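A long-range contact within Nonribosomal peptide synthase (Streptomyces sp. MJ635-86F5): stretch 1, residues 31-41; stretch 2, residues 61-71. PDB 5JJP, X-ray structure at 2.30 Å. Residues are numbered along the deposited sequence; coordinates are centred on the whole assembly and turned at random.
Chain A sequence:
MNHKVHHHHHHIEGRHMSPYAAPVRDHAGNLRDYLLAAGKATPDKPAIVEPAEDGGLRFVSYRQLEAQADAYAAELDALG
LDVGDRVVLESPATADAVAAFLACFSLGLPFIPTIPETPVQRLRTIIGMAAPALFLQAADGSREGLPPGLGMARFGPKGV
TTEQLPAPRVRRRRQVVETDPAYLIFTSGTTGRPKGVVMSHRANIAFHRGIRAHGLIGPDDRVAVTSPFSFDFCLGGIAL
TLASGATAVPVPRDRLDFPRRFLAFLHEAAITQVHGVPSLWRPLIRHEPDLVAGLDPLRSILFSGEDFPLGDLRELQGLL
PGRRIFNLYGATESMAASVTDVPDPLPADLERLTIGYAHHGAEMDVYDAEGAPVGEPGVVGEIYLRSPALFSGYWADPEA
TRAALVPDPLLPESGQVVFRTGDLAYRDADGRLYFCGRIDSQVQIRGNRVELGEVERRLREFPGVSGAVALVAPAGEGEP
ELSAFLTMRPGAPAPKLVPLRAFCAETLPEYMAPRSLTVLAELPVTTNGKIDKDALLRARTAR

Stretch 1 31-41: LRDYLLAAGKA
Stretch 2 61-71: SYRQLEAQADA

Two nearly antiparallel helices can stand well apart and still bond when long charged side chains bridge the gap. Here residues 62-71 form a regular helix, capped where Gln 64 N donates to Ser 61 OG (3.1 Å), and its axis runs at 168° to that of the helix beginning at Leu 31, closest approach 11.6 Å. The register pairs Arg 32 with Ala 69 (CA to CA 9.0 Å) and Gly 39 with Tyr 62 (6.0 Å), so the backbones draw together toward Gly 39, still helical (-70/-21).

Glu 66 (chi1 m, chi2 t) covers the most surface and joins two cations. Its OE1 accepts from Lys 40 NZ at 2.7 Å, and its OE2 from Arg 32 NH2 at 3.2 Å, both within salt bridges. Arg 32 (t, p, t, chi4 78°) extends from a sideways CB; its NH2 also meets Asp 70 OD1 at 2.7 Å, with this oxygen and Glu 66 OE2 near the guanidinium plane, where N-H groups point. A water donates to Glu 66 OE2 and Asp 70 OD2, both 2.9 Å.

Leu 36 (m, t) supplies the apolar part: CD1 lies 3.5 Å from Glu 66 CG, and CD2 meets the ring edge at Tyr 62 CD1 (3.9 Å). Gly 39 CA sits over the Tyr 62 ring face, 3.7 Å from CD1; an ideal CB would clash there.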

# COMPACT_ATOMS: atom_id res chain seq x y z
N LEU A 31 -11.17 1.50 -6.95
CA LEU A 31 -9.72 1.31 -7.14
C LEU A 31 -9.43 0.55 -8.42
O LEU A 31 -8.37 0.73 -9.00
CB LEU A 31 -9.10 0.55 -5.94
CG LEU A 31 -8.91 1.47 -4.75
CD1 LEU A 31 -8.78 0.74 -3.43
CD2 LEU A 31 -7.70 2.37 -5.00
N ARG A 32 -10.38 -0.28 -8.84
CA ARG A 32 -10.20 -1.08 -10.00
C ARG A 32 -10.06 -0.16 -11.18
O ARG A 32 -9.26 -0.41 -12.07
CB ARG A 32 -11.41 -2.01 -10.17
CG ARG A 32 -11.57 -2.65 -11.52
CD ARG A 32 -10.58 -3.75 -11.71
NE ARG A 32 -10.85 -4.40 -12.99
CZ ARG A 32 -10.50 -3.92 -14.17
NH1 ARG A 32 -9.84 -2.79 -14.23
NH2 ARG A 32 -10.79 -4.59 -15.28
N ASP A 33 -10.87 0.90 -11.19
CA ASP A 33 -10.88 1.84 -12.30
C ASP A 33 -9.72 2.78 -12.16
O ASP A 33 -8.94 2.98 -13.12
CB ASP A 33 -12.19 2.60 -12.39
CG ASP A 33 -13.41 1.66 -12.46
OD1 ASP A 33 -13.34 0.59 -13.09
OD2 ASP A 33 -14.45 2.02 -11.89
N TYR A 34 -9.57 3.37 -10.98
CA TYR A 34 -8.56 4.40 -10.78
C TYR A 34 -7.17 3.83 -11.07
O TYR A 34 -6.37 4.48 -11.74
CB TYR A 34 -8.63 5.09 -9.39
CG TYR A 34 -7.66 6.25 -9.34
CD1 TYR A 34 -7.98 7.46 -9.91
CD2 TYR A 34 -6.38 6.10 -8.78
CE1 TYR A 34 -7.08 8.52 -9.88
CE2 TYR A 34 -5.47 7.16 -8.72
CZ TYR A 34 -5.82 8.36 -9.30
OH TYR A 34 -4.95 9.42 -9.28
N LEU A 35 -6.87 2.65 -10.56
CA LEU A 35 -5.50 2.15 -10.67
C LEU A 35 -5.12 1.86 -12.13
O LEU A 35 -3.95 1.84 -12.44
CB LEU A 35 -5.28 0.91 -9.83
CG LEU A 35 -5.46 1.08 -8.30
CD1 LEU A 35 -4.97 -0.16 -7.59
CD2 LEU A 35 -4.74 2.30 -7.76
N LEU A 36 -6.11 1.63 -13.00
CA LEU A 36 -5.86 1.20 -14.36
C LEU A 36 -6.12 2.28 -15.39
O LEU A 36 -5.85 2.04 -16.54
CB LEU A 36 -6.70 -0.05 -14.70
CG LEU A 36 -6.14 -1.26 -13.97
CD1 LEU A 36 -7.13 -2.35 -14.01
CD2 LEU A 36 -4.87 -1.74 -14.61
N ALA A 37 -6.57 3.45 -14.96
CA ALA A 37 -6.90 4.49 -15.90
C ALA A 37 -5.71 4.96 -16.74
O ALA A 37 -5.77 4.93 -17.94
CB ALA A 37 -7.53 5.67 -15.19
N ALA A 38 -4.59 5.30 -16.11
CA ALA A 38 -3.41 5.75 -16.85
C ALA A 38 -2.93 4.73 -17.87
O ALA A 38 -2.46 5.10 -18.96
CB ALA A 38 -2.26 6.12 -15.92
N GLY A 39 -3.06 3.47 -17.54
CA GLY A 39 -2.62 2.42 -18.40
C GLY A 39 -3.43 2.25 -19.67
O GLY A 39 -2.97 1.67 -20.62
N LYS A 40 -4.66 2.73 -19.67
CA LYS A 40 -5.44 2.76 -20.90
C LYS A 40 -4.69 3.37 -22.10
O LYS A 40 -4.94 3.01 -23.24
CB LYS A 40 -6.70 3.59 -20.70
CG LYS A 40 -7.71 3.07 -19.69
CD LYS A 40 -8.08 1.63 -19.99
CE LYS A 40 -9.23 1.16 -19.12
NZ LYS A 40 -9.45 -0.26 -19.46
N ALA A 41 -3.80 4.33 -21.86
CA ALA A 41 -3.06 4.94 -22.92
C ALA A 41 -1.95 4.02 -23.44
O ALA A 41 -1.41 4.26 -24.53
CB ALA A 41 -2.48 6.27 -22.43
N SER A 61 1.19 -7.33 -19.47
CA SER A 61 0.83 -6.00 -19.88
C SER A 61 -0.40 -5.48 -19.14
O SER A 61 -1.15 -6.24 -18.59
CB SER A 61 0.58 -5.93 -21.41
OG SER A 61 -0.57 -6.67 -21.73
N TYR A 62 -0.60 -4.16 -19.17
CA TYR A 62 -1.80 -3.55 -18.68
C TYR A 62 -3.01 -4.27 -19.20
O TYR A 62 -3.91 -4.61 -18.43
CB TYR A 62 -1.86 -2.06 -19.04
CG TYR A 62 -1.12 -1.25 -18.02
CD1 TYR A 62 -1.79 -0.84 -16.86
CD2 TYR A 62 0.22 -1.02 -18.10
CE1 TYR A 62 -1.12 -0.19 -15.85
CE2 TYR A 62 0.87 -0.33 -17.12
CZ TYR A 62 0.16 0.09 -15.98
OH TYR A 62 0.76 0.78 -14.97
N ARG A 63 -3.02 -4.55 -20.50
CA ARG A 63 -4.19 -5.14 -21.12
C ARG A 63 -4.42 -6.54 -20.59
O ARG A 63 -5.58 -6.90 -20.30
CB ARG A 63 -4.05 -5.20 -22.62
CG ARG A 63 -5.27 -5.80 -23.31
CD ARG A 63 -5.00 -6.14 -24.77
NE ARG A 63 -4.34 -5.09 -25.53
CZ ARG A 63 -4.94 -4.09 -26.18
NH1 ARG A 63 -6.24 -3.90 -26.11
NH2 ARG A 63 -4.18 -3.23 -26.90
N GLN A 64 -3.33 -7.31 -20.49
CA GLN A 64 -3.41 -8.63 -19.96
C GLN A 64 -3.84 -8.63 -18.50
O GLN A 64 -4.52 -9.54 -18.08
CB GLN A 64 -2.08 -9.37 -20.06
CG GLN A 64 -1.70 -9.66 -21.49
CD GLN A 64 -0.30 -10.21 -21.64
OE1 GLN A 64 0.65 -9.73 -21.03
NE2 GLN A 64 -0.16 -11.15 -22.55
N LEU A 65 -3.37 -7.66 -17.73
CA LEU A 65 -3.66 -7.65 -16.30
C LEU A 65 -5.16 -7.40 -16.12
O LEU A 65 -5.78 -8.06 -15.33
CB LEU A 65 -2.82 -6.57 -15.61
CG LEU A 65 -3.03 -6.37 -14.10
CD1 LEU A 65 -2.72 -7.62 -13.31
CD2 LEU A 65 -2.13 -5.25 -13.64
N GLU A 66 -5.73 -6.48 -16.89
CA GLU A 66 -7.15 -6.27 -16.84
C GLU A 66 -7.93 -7.47 -17.28
O GLU A 66 -8.98 -7.76 -16.72
CB GLU A 66 -7.56 -5.13 -17.72
CG GLU A 66 -7.09 -3.80 -17.23
CD GLU A 66 -7.97 -2.68 -17.69
OE1 GLU A 66 -7.49 -1.82 -18.44
OE2 GLU A 66 -9.17 -2.73 -17.35
N ALA A 67 -7.48 -8.15 -18.34
CA ALA A 67 -8.20 -9.33 -18.83
C ALA A 67 -8.23 -10.37 -17.70
O ALA A 67 -9.26 -11.02 -17.46
CB ALA A 67 -7.55 -9.92 -20.09
N GLN A 68 -7.10 -10.54 -17.03
CA GLN A 68 -7.03 -11.54 -15.98
C GLN A 68 -7.93 -11.10 -14.76
O GLN A 68 -8.67 -11.93 -14.22
CB GLN A 68 -5.58 -11.78 -15.58
CG GLN A 68 -5.39 -12.91 -14.59
CD GLN A 68 -5.51 -14.28 -15.21
OE1 GLN A 68 -6.45 -14.57 -15.95
NE2 GLN A 68 -4.55 -15.16 -14.91
N ALA A 69 -7.90 -9.82 -14.40
CA ALA A 69 -8.78 -9.29 -13.39
C ALA A 69 -10.24 -9.57 -13.72
O ALA A 69 -11.03 -9.99 -12.85
CB ALA A 69 -8.58 -7.80 -13.21
N ASP A 70 -10.62 -9.30 -14.96
CA ASP A 70 -11.98 -9.49 -15.39
C ASP A 70 -12.38 -11.00 -15.38
O ASP A 70 -13.54 -11.33 -15.03
CB ASP A 70 -12.20 -8.89 -16.80
CG ASP A 70 -12.19 -7.36 -16.80
OD1 ASP A 70 -12.29 -6.75 -15.74
OD2 ASP A 70 -11.97 -6.76 -17.89
N ALA A 71 -11.46 -11.87 -15.78
CA ALA A 71 -11.79 -13.27 -15.85
C ALA A 71 -11.97 -13.79 -14.45
O ALA A 71 -12.88 -14.56 -14.16
CB ALA A 71 -10.72 -14.03 -16.56
O HOH W 1 -11.82 -3.86 -17.84
O HOH W 2 -5.28 -0.14 -18.03